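Local coordinates for conserved hypothetical protein Ta0289 (Thermoplasma acidophilum DSM 1728, PDB 1PVM), which is of unknown function but joins a pair of CBS domains to a zinc-ribbon-like domain that binds a metal ion, at residues Asn23-Val28 with Lys46-Asn51; Val80-Ile85 with Lys146-Leu151; His150-Cys155 with Pro178-Glu183. One frame throughout, in Å; residues are numbered along the deposited sequence.

Contact 1 (Asn23-Val28 with Lys46-Asn51); sequences NWNTTV and KDDNGN
Strands 21-23 and 42-46 end side by side in parallel, with the CA atoms of Asn23 and Lys46 5.1 Å apart, and each strand runs on into a type I turn, Asn23-Thr26 and Asp47-Gly50. The last backbone bond runs from Trp24 N to Lys46 O (2.8 Å), nearly along the C=O axis. Asp48 uses both carboxylate oxygens, each met from above its plane: OD1 takes ND2 of Asn23 (2.9 Å) and OD2 takes NE1 of Trp24 (3.1 Å), which points at it in the indole plane. CB of Asp47 sits over the six-membered ring of Trp24, 3.5 Å from its centroid, a CH-pi contact. The contact closes the ends of these parallel strands in the first CBS domain's small mixed sheet. An alanine in place of Trp24 would probably loosen the hold between the two turns, since both the platform under Asp47 and the N-H held by Asp48 OD2 would go. Asn23 and Asp47 each open an Asx turn: Asn23 OD1 accepts from Asn25 N, while Asp47 OD1 is gripped by the backbone N of Asn49 and Asn51. A water links Asn23 ND2 to Asp47 O, and Arg78 makes a cation-pi contact with Trp24.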
ATOM      1  N   ASN B  23      18.258  -8.980  -0.837  1.00 10.01           N
ATOM      2  CA  ASN B  23      19.490  -8.210  -0.788  1.00  8.61           C
ATOM      3  C   ASN B  23      19.211  -6.729  -1.063  1.00  8.06           C
ATOM      4  O   ASN B  23      18.328  -6.391  -1.850  1.00  7.25           O
ATOM      5  CB  ASN B  23      20.480  -8.781  -1.803  1.00  9.86           C
ATOM      6  CG  ASN B  23      21.783  -8.029  -1.822  1.00  9.72           C
ATOM      7  OD1 ASN B  23      21.966  -7.112  -2.611  1.00 11.51           O
ATOM      8  ND2 ASN B  23      22.696  -8.407  -0.937  1.00 11.14           N
ATOM      9  N   TRP B  24      19.975  -5.847  -0.418  1.00  7.81           N
ATOM     10  CA  TRP B  24      19.764  -4.410  -0.565  1.00  7.55           C
ATOM     11  C   TRP B  24      20.017  -3.797  -1.941  1.00  6.87           C
ATOM     12  O   TRP B  24      19.671  -2.641  -2.176  1.00  7.47           O
ATOM     13  CB  TRP B  24      20.555  -3.655   0.517  1.00  6.52           C
ATOM     14  CG  TRP B  24      22.065  -3.687   0.401  1.00  8.59           C
ATOM     15  CD1 TRP B  24      22.830  -4.505  -0.390  1.00  9.23           C
ATOM     16  CD2 TRP B  24      22.984  -2.865   1.133  1.00  9.39           C
ATOM     17  NE1 TRP B  24      24.168  -4.240  -0.192  1.00  9.44           N
ATOM     18  CE2 TRP B  24      24.289  -3.239   0.736  1.00  9.12           C
ATOM     19  CE3 TRP B  24      22.827  -1.846   2.090  1.00 10.64           C
ATOM     20  CZ2 TRP B  24      25.435  -2.626   1.261  1.00 10.62           C
ATOM     21  CZ3 TRP B  24      23.965  -1.237   2.611  1.00 10.61           C
ATOM     22  CH2 TRP B  24      25.255  -1.631   2.192  1.00 12.18           C
ATOM     23  N   ASN B  25      20.612  -4.559  -2.852  1.00  8.09           N
ATOM     24  CA  ASN B  25      20.859  -4.050  -4.197  1.00  8.84           C
ATOM     25  C   ASN B  25      19.824  -4.597  -5.180  1.00  8.61           C
ATOM     26  O   ASN B  25      19.880  -4.327  -6.380  1.00  8.18           O
ATOM     27  CB  ASN B  25      22.278  -4.401  -4.648  1.00  9.96           C
ATOM     28  CG  ASN B  25      23.320  -3.509  -4.007  1.00 13.02           C
ATOM     29  OD1 ASN B  25      24.422  -3.956  -3.677  1.00 16.90           O
ATOM     30  ND2 ASN B  25      22.982  -2.236  -3.836  1.00 10.61           N
ATOM     31  N   THR B  26      18.881  -5.372  -4.658  1.00  8.08           N
ATOM     32  CA  THR B  26      17.809  -5.917  -5.476  1.00  7.74           C
ATOM     33  C   THR B  26      17.070  -4.684  -6.003  1.00  7.69           C
ATOM     34  O   THR B  26      16.898  -3.712  -5.271  1.00  8.94           O
ATOM     35  CB  THR B  26      16.842  -6.764  -4.613  1.00  8.71           C
ATOM     36  OG1 THR B  26      17.564  -7.831  -3.986  1.00 10.31           O
ATOM     37  CG2 THR B  26      15.726  -7.350  -5.469  1.00 10.31           C
ATOM     38  N   THR B  27      16.644  -4.699  -7.262  1.00  7.97           N
ATOM     39  CA  THR B  27      15.929  -3.543  -7.796  1.00  6.79           C
ATOM     40  C   THR B  27      14.495  -3.538  -7.283  1.00  6.12           C
ATOM     41  O   THR B  27      13.994  -4.558  -6.799  1.00  6.41           O
ATOM     42  CB  THR B  27      15.880  -3.556  -9.334  1.00  7.63           C
ATOM     43  OG1 THR B  27      15.071  -4.653  -9.775  1.00  7.37           O
ATOM     44  CG2 THR B  27      17.284  -3.690  -9.910  1.00  8.93           C
ATOM     45  N   VAL B  28      13.842  -2.386  -7.386  1.00  5.84           N
ATOM     46  CA  VAL B  28      12.457  -2.253  -6.955  1.00  5.82           C
ATOM     47  C   VAL B  28      11.604  -3.199  -7.801  1.00  6.13           C
ATOM     48  O   VAL B  28      10.676  -3.835  -7.302  1.00  5.93           O
ATOM     49  CB  VAL B  28      11.969  -0.791  -7.124  1.00  5.79           C
ATOM     50  CG1 VAL B  28      10.467  -0.711  -6.956  1.00  7.13           C
ATOM     51  CG2 VAL B  28      12.637   0.097  -6.088  1.00  6.65           C
ATOM     52  N   LYS B  46      18.649  -7.232   3.649  1.00  8.84           N
ATOM     53  CA  LYS B  46      19.975  -7.471   4.210  1.00 10.67           C
ATOM     54  C   LYS B  46      21.050  -6.907   3.295  1.00 10.69           C
ATOM     55  O   LYS B  46      20.853  -6.837   2.080  1.00 10.10           O
ATOM     56  CB  LYS B  46      20.231  -8.971   4.364  1.00 13.19           C
ATOM     57  CG  LYS B  46      19.528  -9.639   5.526  1.00 17.67           C
ATOM     58  CD  LYS B  46      19.940 -11.104   5.608  1.00 21.56           C
ATOM     59  CE  LYS B  46      19.346 -11.797   6.822  1.00 21.55           C
ATOM     60  NZ  LYS B  46      19.857 -11.225   8.092  1.00 20.43           N
ATOM     61  N   ASP B  47      22.180  -6.497   3.871  1.00 10.18           N
ATOM     62  CA  ASP B  47      23.277  -6.003   3.046  1.00 10.67           C
ATOM     63  C   ASP B  47      24.063  -7.221   2.568  1.00 11.19           C
ATOM     64  O   ASP B  47      23.575  -8.348   2.661  1.00 10.20           O
ATOM     65  CB  ASP B  47      24.186  -5.019   3.804  1.00 10.94           C
ATOM     66  CG  ASP B  47      24.817  -5.614   5.059  1.00 12.86           C
ATOM     67  OD1 ASP B  47      24.879  -6.854   5.185  1.00 12.15           O
ATOM     68  OD2 ASP B  47      25.273  -4.817   5.916  1.00 13.34           O
ATOM     69  N   ASP B  48      25.270  -7.006   2.063  1.00 12.81           N
ATOM     70  CA  ASP B  48      26.075  -8.108   1.542  1.00 15.14           C
ATOM     71  C   ASP B  48      26.800  -8.950   2.589  1.00 16.81           C
ATOM     72  O   ASP B  48      27.443  -9.949   2.261  1.00 16.37           O
ATOM     73  CB  ASP B  48      27.064  -7.564   0.514  1.00 14.76           C
ATOM     74  CG  ASP B  48      26.360  -6.872  -0.634  1.00 14.69           C
ATOM     75  OD1 ASP B  48      25.411  -7.477  -1.179  1.00 17.60           O
ATOM     76  OD2 ASP B  48      26.743  -5.738  -0.992  1.00 15.83           O
ATOM     77  N   ASN B  49      26.670  -8.560   3.850  1.00 16.62           N
ATOM     78  CA  ASN B  49      27.310  -9.280   4.938  1.00 17.32           C
ATOM     79  C   ASN B  49      26.285  -9.935   5.859  1.00 17.33           C
ATOM     80  O   ASN B  49      26.632 -10.429   6.929  1.00 19.52           O
ATOM     81  CB  ASN B  49      28.201  -8.321   5.726  1.00 19.64           C
ATOM     82  CG  ASN B  49      29.339  -7.774   4.890  1.00 22.51           C
ATOM     83  OD1 ASN B  49      29.929  -6.746   5.219  1.00 27.45           O
ATOM     84  ND2 ASN B  49      29.662  -8.468   3.803  1.00 23.43           N
ATOM     85  N   GLY B  50      25.020  -9.931   5.444  1.00 16.76           N
ATOM     86  CA  GLY B  50      23.980 -10.553   6.245  1.00 16.00           C
ATOM     87  C   GLY B  50      23.373  -9.703   7.346  1.00 14.51           C
ATOM     88  O   GLY B  50      22.654 -10.219   8.195  1.00 17.04           O
ATOM     89  N   ASN B  51      23.659  -8.406   7.349  1.00 13.46           N
ATOM     90  CA  ASN B  51      23.099  -7.509   8.359  1.00 11.95           C
ATOM     91  C   ASN B  51      21.716  -7.038   7.912  1.00 11.20           C
ATOM     92  O   ASN B  51      21.523  -6.707   6.742  1.00 10.83           O
ATOM     93  CB  ASN B  51      23.997  -6.284   8.540  1.00 11.86           C
ATOM     94  CG  ASN B  51      25.428  -6.652   8.855  1.00 14.26           C
ATOM     95  OD1 ASN B  51      25.703  -7.371   9.821  1.00 14.13           O
ATOM     96  ND2 ASN B  51      26.355  -6.156   8.041  1.00 14.14           N
TER
HETATM   97  O   HOH W   1      21.955 -10.293   1.055  1.00 27.81           O

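Contact 2 (Val80-Ile85 with Lys146-Leu151); sequences VMRKPI and KDYQHL
Two irregular segments meet around His150 and Tyr148, which reach Val80-Ile85 by different torsions. Tyr148 has CG anti to its backbone N (chi1 -173°), which turns the ring edge toward the carbonyls of Lys83 and Pro84 and carries its hydroxyl to the latter. There Tyr148 OH donates to Pro84 O at 2.6 Å, from above the carbonyl plane. On the way CD2 of Tyr148 passes CB of Arg82 at 3.8 Å. His150 instead has CG beside its own backbone N (chi1 -62°), and its ring turns back so that ND1 donates to Tyr148 O, 2.8 Å away in the imidazole plane. The two rings meet edge-to-face, CD2 of Tyr148 lying over one face of the His150 ring, toward its rim. The CE1-NE2 edge of the imidazole faces Arg82, whose chain bends at chi2 to bring CD to 3.4 Å from His150 NE2. Arg82 NH1 comes to 3.1 Å from His150 CE1, with guanidinium and imidazole planes 62° apart. CB of Tyr148 lies over one guanidinium face, toward its rim. One residue beyond His150, Leu151 N donates to Lys83 O (2.9 Å), on a lone pair in the carbonyl plane. Pro84, which follows a cis peptide bond, rests its CD against CB of Leu151 at 3.6 Å. Lys83 extends the other way, to Arg78 O and Glu184. Helix 133-145 leads into Lys146-Leu151, while Val80 and Arg82 pack on helix 58-65 and Met81 and Ile85 on strand 42-46, so the chain leaving helix 133-145 is fastened beside the sheet of the first CBS domain.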
ATOM      1  N   VAL B  80      15.103   2.894  -1.078  1.00  7.11           N
ATOM      2  CA  VAL B  80      13.663   2.966  -0.848  1.00  7.10           C
ATOM      3  C   VAL B  80      13.182   2.457   0.508  1.00  7.45           C
ATOM      4  O   VAL B  80      12.291   3.050   1.118  1.00  7.59           O
ATOM      5  CB  VAL B  80      12.925   2.176  -1.958  1.00  8.25           C
ATOM      6  CG1 VAL B  80      11.421   2.297  -1.794  1.00  8.09           C
ATOM      7  CG2 VAL B  80      13.359   2.690  -3.324  1.00  9.04           C
ATOM      8  N   MET B  81      13.773   1.360   0.967  1.00  6.68           N
ATOM      9  CA  MET B  81      13.399   0.719   2.225  1.00  7.10           C
ATOM     10  C   MET B  81      13.388   1.622   3.448  1.00  6.53           C
ATOM     11  O   MET B  81      14.063   2.649   3.488  1.00  7.15           O
ATOM     12  CB  MET B  81      14.364  -0.419   2.511  1.00  7.51           C
ATOM     13  CG  MET B  81      15.764   0.080   2.846  1.00  9.13           C
ATOM     14  SD  MET B  81      16.968  -1.242   2.887  1.00  9.72           S
ATOM     15  CE  MET B  81      16.762  -1.879   1.246  1.00 24.45           C
ATOM     16  N   ARG B  82      12.614   1.226   4.453  1.00  6.59           N
ATOM     17  CA  ARG B  82      12.596   1.957   5.712  1.00  7.94           C
ATOM     18  C   ARG B  82      13.918   1.538   6.353  1.00  8.92           C
ATOM     19  O   ARG B  82      14.212   0.345   6.448  1.00  8.96           O
ATOM     20  CB  ARG B  82      11.449   1.491   6.618  1.00  7.87           C
ATOM     21  CG  ARG B  82      10.057   1.582   6.014  1.00 11.65           C
ATOM     22  CD  ARG B  82       9.791   2.958   5.472  1.00 15.83           C
ATOM     23  NE  ARG B  82       8.373   3.199   5.227  1.00 14.21           N
ATOM     24  CZ  ARG B  82       7.905   4.326   4.707  1.00 15.90           C
ATOM     25  NH1 ARG B  82       8.746   5.297   4.376  1.00 17.83           N
ATOM     26  NH2 ARG B  82       6.600   4.494   4.536  1.00 18.46           N
ATOM     27  N   LYS B  83      14.721   2.501   6.785  1.00  8.41           N
ATOM     28  CA  LYS B  83      15.995   2.176   7.411  1.00  8.76           C
ATOM     29  C   LYS B  83      16.339   3.221   8.465  1.00  9.17           C
ATOM     30  O   LYS B  83      16.068   4.403   8.275  1.00  8.90           O
ATOM     31  CB  LYS B  83      17.103   2.094   6.351  1.00  7.92           C
ATOM     32  CG  LYS B  83      17.367   3.375   5.568  1.00  9.17           C
ATOM     33  CD  LYS B  83      18.405   3.111   4.470  1.00  9.52           C
ATOM     34  CE  LYS B  83      18.731   4.361   3.659  1.00 10.60           C
ATOM     35  NZ  LYS B  83      19.625   4.038   2.504  1.00 11.33           N
ATOM     36  N   PRO B  84      16.906   2.794   9.610  1.00 10.29           N
ATOM     37  CA  PRO B  84      17.240   1.412   9.984  1.00 10.66           C
ATOM     38  C   PRO B  84      15.963   0.583  10.056  1.00  9.83           C
ATOM     39  O   PRO B  84      14.868   1.136  10.143  1.00  9.70           O
ATOM     40  CB  PRO B  84      17.889   1.562  11.359  1.00 12.60           C
ATOM     41  CG  PRO B  84      18.370   2.975  11.379  1.00 15.46           C
ATOM     42  CD  PRO B  84      17.275   3.724  10.686  1.00 10.90           C
ATOM     43  N   ILE B  85      16.098  -0.737  10.039  1.00  8.83           N
ATOM     44  CA  ILE B  85      14.919  -1.590  10.074  1.00  8.53           C
ATOM     45  C   ILE B  85      14.011  -1.307  11.270  1.00  8.88           C
ATOM     46  O   ILE B  85      14.464  -1.269  12.413  1.00  9.11           O
ATOM     47  CB  ILE B  85      15.311  -3.106  10.054  1.00  7.75           C
ATOM     48  CG1 ILE B  85      14.052  -3.960   9.873  1.00  8.50           C
ATOM     49  CG2 ILE B  85      16.058  -3.493  11.333  1.00  8.24           C
ATOM     50  CD1 ILE B  85      14.334  -5.416   9.528  1.00  8.91           C
ATOM     51  N   LYS B 146       1.570  10.123   9.103  1.00 14.02           N
ATOM     52  CA  LYS B 146       2.978  10.194   9.480  1.00 15.14           C
ATOM     53  C   LYS B 146       3.878   9.353   8.588  1.00 16.95           C
ATOM     54  O   LYS B 146       3.435   8.388   7.966  1.00 16.32           O
ATOM     55  CB  LYS B 146       3.159   9.744  10.930  1.00 15.98           C
ATOM     56  CG  LYS B 146       2.251  10.424  11.937  1.00 16.59           C
ATOM     57  CD  LYS B 146       2.435   9.770  13.294  1.00 16.92           C
ATOM     58  CE  LYS B 146       1.368  10.188  14.279  1.00 22.11           C
ATOM     59  NZ  LYS B 146       1.441   9.368  15.521  1.00 22.15           N
ATOM     60  N   ASP B 147       5.151   9.730   8.545  1.00 20.49           N
ATOM     61  CA  ASP B 147       6.145   9.028   7.747  1.00 23.90           C
ATOM     62  C   ASP B 147       7.390   8.731   8.584  1.00 21.77           C
ATOM     63  O   ASP B 147       7.890   9.589   9.310  1.00 22.86           O
ATOM     64  CB  ASP B 147       6.509   9.852   6.502  1.00 29.68           C
ATOM     65  CG  ASP B 147       6.780  11.317   6.818  1.00 34.54           C
ATOM     66  OD1 ASP B 147       5.869  11.995   7.344  1.00 38.67           O
ATOM     67  OD2 ASP B 147       7.901  11.798   6.536  1.00 38.35           O
ATOM     68  N   TYR B 148       7.864   7.495   8.479  1.00 20.27           N
ATOM     69  CA  TYR B 148       9.032   7.006   9.210  1.00 17.47           C
ATOM     70  C   TYR B 148      10.277   7.859   8.984  1.00 16.07           C
ATOM     71  O   TYR B 148      10.571   8.236   7.856  1.00 18.03           O
ATOM     72  CB  TYR B 148       9.315   5.568   8.763  1.00 15.20           C
ATOM     73  CG  TYR B 148      10.399   4.843   9.536  1.00 12.98           C
ATOM     74  CD1 TYR B 148      10.188   4.425  10.849  1.00 11.92           C
ATOM     75  CD2 TYR B 148      11.625   4.535   8.936  1.00 12.23           C
ATOM     76  CE1 TYR B 148      11.168   3.713  11.545  1.00 11.80           C
ATOM     77  CE2 TYR B 148      12.613   3.823   9.625  1.00 10.15           C
ATOM     78  CZ  TYR B 148      12.375   3.414  10.926  1.00 10.31           C
ATOM     79  OH  TYR B 148      13.322   2.683  11.597  1.00 11.07           O
ATOM     80  N   GLN B 149      11.007   8.167  10.054  1.00 16.18           N
ATOM     81  CA  GLN B 149      12.241   8.943   9.916  1.00 16.59           C
ATOM     82  C   GLN B 149      13.364   8.001   9.514  1.00 14.03           C
ATOM     83  O   GLN B 149      13.791   7.164  10.314  1.00 13.84           O
ATOM     84  CB  GLN B 149      12.642   9.616  11.230  1.00 20.36           C
ATOM     85  CG  GLN B 149      11.996  10.957  11.503  1.00 26.90           C
ATOM     86  CD  GLN B 149      12.850  11.819  12.426  1.00 31.27           C
ATOM     87  OE1 GLN B 149      13.390  11.335  13.428  1.00 32.55           O
ATOM     88  NE2 GLN B 149      12.973  13.103  12.094  1.00 32.81           N
ATOM     89  N   HIS B 150      13.838   8.132   8.278  1.00 11.90           N
ATOM     90  CA  HIS B 150      14.924   7.291   7.787  1.00 10.59           C
ATOM     91  C   HIS B 150      16.254   7.896   8.217  1.00 11.21           C
ATOM     92  O   HIS B 150      16.495   9.086   8.010  1.00 11.83           O
ATOM     93  CB  HIS B 150      14.863   7.191   6.265  1.00 11.36           C
ATOM     94  CG  HIS B 150      13.605   6.558   5.755  1.00 12.02           C
ATOM     95  ND1 HIS B 150      12.352   6.995   6.124  1.00 13.45           N
ATOM     96  CD2 HIS B 150      13.409   5.525   4.904  1.00 12.64           C
ATOM     97  CE1 HIS B 150      11.437   6.257   5.523  1.00 13.43           C
ATOM     98  NE2 HIS B 150      12.052   5.358   4.776  1.00 11.21           N
ATOM     99  N   LEU B 151      17.119   7.077   8.810  1.00 10.41           N
ATOM    100  CA  LEU B 151      18.407   7.566   9.275  1.00  9.79           C
ATOM    101  C   LEU B 151      19.539   7.260   8.308  1.00  9.85           C
ATOM    102  O   LEU B 151      19.525   6.243   7.609  1.00 10.30           O
ATOM    103  CB  LEU B 151      18.716   6.993  10.661  1.00 10.92           C
ATOM    104  CG  LEU B 151      17.631   7.275  11.708  1.00 11.33           C
ATOM    105  CD1 LEU B 151      18.077   6.746  13.051  1.00 12.60           C
ATOM    106  CD2 LEU B 151      17.346   8.769  11.791  1.00 12.87           C
TER

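Contact 3 (His150-Cys155 with Pro178-Glu183); sequences HLCPKC and PACDYE. With HG (mercury (II) ion), chain D.
A four-cysteine metal site of the zinc-ribbon-like type joins these segments, and in this crystal it holds a mercury ion. Cys152 and Cys155, separated by two residues on one side, and Cys180 on the other each direct a sulfur at the ion; Cys152 SG lies 2.5 Å from HG and Cys155 SG 2.6 Å, and Cys175 on strand 170-175 supplies the fourth ligand. The sulfurs of Cys152 and Cys180 stand anti to their backbone N, whereas that of Cys155 takes the crowded position between N and the carbonyl carbon (chi1 69°). A weak bond from Lys154 N to Cys152 SG, 3.3 Å long, adds a donor to that ligand. Tyr182 flanks the site: Cys152 SG approaches the ring obliquely, 3.5 Å from CD2, and Pro153 CG lies 3.6 Å from Tyr182 CZ, while the hydroxyl bonds to Glu184. Lys154 stretches fully extended across, its CD 3.6 Å from Cys180 SG and 3.8 Å from CB of Tyr182, to donate from NZ to Asp181 O at 2.9 Å; a water links this amine to Asp181 N. The same four cysteines bind Fe(2+) in another crystal of the protein and are predicted to bind zinc, consistent with a CxxC-containing zinc-ribbon-like fold.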
ATOM      1  N   HIS B 150      13.838   8.132   8.278  1.00 11.90           N
ATOM      2  CA  HIS B 150      14.924   7.291   7.787  1.00 10.59           C
ATOM      3  C   HIS B 150      16.254   7.896   8.217  1.00 11.21           C
ATOM      4  O   HIS B 150      16.495   9.086   8.010  1.00 11.83           O
ATOM      5  CB  HIS B 150      14.863   7.191   6.265  1.00 11.36           C
ATOM      6  CG  HIS B 150      13.605   6.558   5.755  1.00 12.02           C
ATOM      7  ND1 HIS B 150      12.352   6.995   6.124  1.00 13.45           N
ATOM      8  CD2 HIS B 150      13.409   5.525   4.904  1.00 12.64           C
ATOM      9  CE1 HIS B 150      11.437   6.257   5.523  1.00 13.43           C
ATOM     10  NE2 HIS B 150      12.052   5.358   4.776  1.00 11.21           N
ATOM     11  N   LEU B 151      17.119   7.077   8.810  1.00 10.41           N
ATOM     12  CA  LEU B 151      18.407   7.566   9.275  1.00  9.79           C
ATOM     13  C   LEU B 151      19.539   7.260   8.308  1.00  9.85           C
ATOM     14  O   LEU B 151      19.525   6.243   7.609  1.00 10.30           O
ATOM     15  CB  LEU B 151      18.716   6.993  10.661  1.00 10.92           C
ATOM     16  CG  LEU B 151      17.631   7.275  11.708  1.00 11.33           C
ATOM     17  CD1 LEU B 151      18.077   6.746  13.051  1.00 12.60           C
ATOM     18  CD2 LEU B 151      17.346   8.769  11.791  1.00 12.87           C
ATOM     19  N   CYS B 152      20.516   8.162   8.279  1.00  9.05           N
ATOM     20  CA  CYS B 152      21.673   8.052   7.403  1.00  9.14           C
ATOM     21  C   CYS B 152      22.535   6.823   7.673  1.00  9.59           C
ATOM     22  O   CYS B 152      22.936   6.582   8.807  1.00 10.17           O
ATOM     23  CB  CYS B 152      22.532   9.301   7.547  1.00 10.39           C
ATOM     24  SG  CYS B 152      23.981   9.280   6.491  1.00 10.00           S
ATOM     25  N   PRO B 153      22.841   6.037   6.625  1.00 10.29           N
ATOM     26  CA  PRO B 153      23.664   4.837   6.794  1.00 10.39           C
ATOM     27  C   PRO B 153      25.148   5.156   7.005  1.00 11.61           C
ATOM     28  O   PRO B 153      25.918   4.295   7.425  1.00 11.16           O
ATOM     29  CB  PRO B 153      23.417   4.069   5.498  1.00 10.90           C
ATOM     30  CG  PRO B 153      23.271   5.165   4.504  1.00 10.94           C
ATOM     31  CD  PRO B 153      22.397   6.172   5.225  1.00 10.87           C
ATOM     32  N   LYS B 154      25.538   6.395   6.712  1.00 12.38           N
ATOM     33  CA  LYS B 154      26.930   6.806   6.868  1.00 13.59           C
ATOM     34  C   LYS B 154      27.288   7.178   8.307  1.00 14.00           C
ATOM     35  O   LYS B 154      28.282   6.690   8.844  1.00 14.06           O
ATOM     36  CB  LYS B 154      27.243   7.984   5.937  1.00 14.93           C
ATOM     37  CG  LYS B 154      28.704   8.417   5.958  1.00 16.88           C
ATOM     38  CD  LYS B 154      28.944   9.591   5.024  1.00 19.01           C
ATOM     39  CE  LYS B 154      30.402  10.008   5.018  1.00 20.77           C
ATOM     40  NZ  LYS B 154      30.632  11.137   4.069  1.00 23.03           N
ATOM     41  N   CYS B 155      26.486   8.034   8.933  1.00 12.36           N
ATOM     42  CA  CYS B 155      26.757   8.447  10.307  1.00 12.46           C
ATOM     43  C   CYS B 155      25.787   7.799  11.289  1.00 13.32           C
ATOM     44  O   CYS B 155      26.018   7.808  12.501  1.00 13.18           O
ATOM     45  CB  CYS B 155      26.688   9.974  10.435  1.00 11.23           C
ATOM     46  SG  CYS B 155      25.037  10.697  10.237  1.00 11.55           S
ATOM     47  N   PRO B 178      24.827  18.050  10.184  1.00 25.11           N
ATOM     48  CA  PRO B 178      25.756  19.094   9.735  1.00 26.00           C
ATOM     49  C   PRO B 178      27.177  18.575   9.531  1.00 25.91           C
ATOM     50  O   PRO B 178      27.837  18.914   8.547  1.00 25.94           O
ATOM     51  CB  PRO B 178      25.682  20.127  10.858  1.00 26.51           C
ATOM     52  CG  PRO B 178      24.280  19.980  11.353  1.00 27.30           C
ATOM     53  CD  PRO B 178      24.119  18.476  11.404  1.00 26.05           C
ATOM     54  N   ALA B 179      27.635  17.746  10.464  1.00 25.24           N
ATOM     55  CA  ALA B 179      28.979  17.185  10.410  1.00 25.47           C
ATOM     56  C   ALA B 179      29.117  16.086   9.369  1.00 25.37           C
ATOM     57  O   ALA B 179      30.210  15.562   9.162  1.00 25.68           O
ATOM     58  CB  ALA B 179      29.374  16.648  11.782  1.00 25.48           C
ATOM     59  N   CYS B 180      28.016  15.734   8.712  1.00 25.41           N
ATOM     60  CA  CYS B 180      28.067  14.685   7.701  1.00 24.54           C
ATOM     61  C   CYS B 180      27.716  15.150   6.304  1.00 25.26           C
ATOM     62  O   CYS B 180      26.840  15.993   6.107  1.00 25.86           O
ATOM     63  CB  CYS B 180      27.142  13.523   8.060  1.00 22.44           C
ATOM     64  SG  CYS B 180      27.270  12.150   6.878  1.00 18.75           S
ATOM     65  N   ASP B 181      28.408  14.566   5.336  1.00 26.21           N
ATOM     66  CA  ASP B 181      28.203  14.871   3.933  1.00 27.38           C
ATOM     67  C   ASP B 181      27.785  13.577   3.244  1.00 24.98           C
ATOM     68  O   ASP B 181      28.626  12.829   2.751  1.00 27.36           O
ATOM     69  CB  ASP B 181      29.505  15.399   3.327  1.00 32.69           C
ATOM     70  CG  ASP B 181      29.365  15.768   1.867  1.00 37.31           C
ATOM     71  OD1 ASP B 181      28.488  16.601   1.544  1.00 40.91           O
ATOM     72  OD2 ASP B 181      30.138  15.231   1.042  1.00 40.88           O
ATOM     73  N   TYR B 182      26.485  13.302   3.240  1.00 20.17           N
ATOM     74  CA  TYR B 182      25.972  12.099   2.602  1.00 16.40           C
ATOM     75  C   TYR B 182      24.694  12.389   1.828  1.00 14.01           C
ATOM     76  O   TYR B 182      23.800  13.063   2.325  1.00 12.38           O
ATOM     77  CB  TYR B 182      25.677  11.010   3.638  1.00 15.33           C
ATOM     78  CG  TYR B 182      25.177   9.724   3.018  1.00 14.57           C
ATOM     79  CD1 TYR B 182      26.065   8.818   2.438  1.00 15.62           C
ATOM     80  CD2 TYR B 182      23.812   9.429   2.970  1.00 14.02           C
ATOM     81  CE1 TYR B 182      25.611   7.650   1.824  1.00 15.45           C
ATOM     82  CE2 TYR B 182      23.344   8.262   2.357  1.00 14.92           C
ATOM     83  CZ  TYR B 182      24.251   7.378   1.785  1.00 16.14           C
ATOM     84  OH  TYR B 182      23.808   6.227   1.172  1.00 18.31           O
ATOM     85  N   GLU B 183      24.630  11.863   0.609  1.00 13.91           N
ATOM     86  CA  GLU B 183      23.477  12.006  -0.277  1.00 14.60           C
ATOM     87  C   GLU B 183      23.330  10.681  -1.010  1.00 13.62           C
ATOM     88  O   GLU B 183      24.325  10.018  -1.283  1.00 13.07           O
ATOM     89  CB  GLU B 183      23.711  13.110  -1.323  1.00 16.65           C
ATOM     90  CG  GLU B 183      23.569  14.537  -0.822  1.00 19.92           C
ATOM     91  CD  GLU B 183      23.596  15.558  -1.955  1.00 20.36           C
ATOM     92  OE1 GLU B 183      23.412  16.761  -1.672  1.00 24.31           O
ATOM     93  OE2 GLU B 183      23.798  15.163  -3.127  1.00 20.40           O
TER
HETATM   94 HG    HG D 602      25.025  11.236   7.675  1.00 24.85          HG
HETATM   95  O   HOH W   2      30.889  13.407   5.981  1.00 38.91           O

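Overall arrangement
The three contacts trace a path from the first CBS domain to the metal. Contacts 1 and 2 have centres about 16 Å apart and touch by packing, Val28 CG2 against Val80 CG2 at 3.9 Å and Trp24 CB near Met81 CE at 4.3 Å. Contact 2 passes into contact 3, with centres about 13 Å apart: His150 and Leu151 belong to both, so the chain bonded to Lys83 becomes the cysteine-bearing loop of the metal domain, and the nearest side-chain atom of Leu151 lies about 8 Å from the mercury. Contact 1 remains apart from contact 3, the nearest atoms about 6 Å away, and the nearest side-chain atom of Trp24 is about 14 Å from the ion.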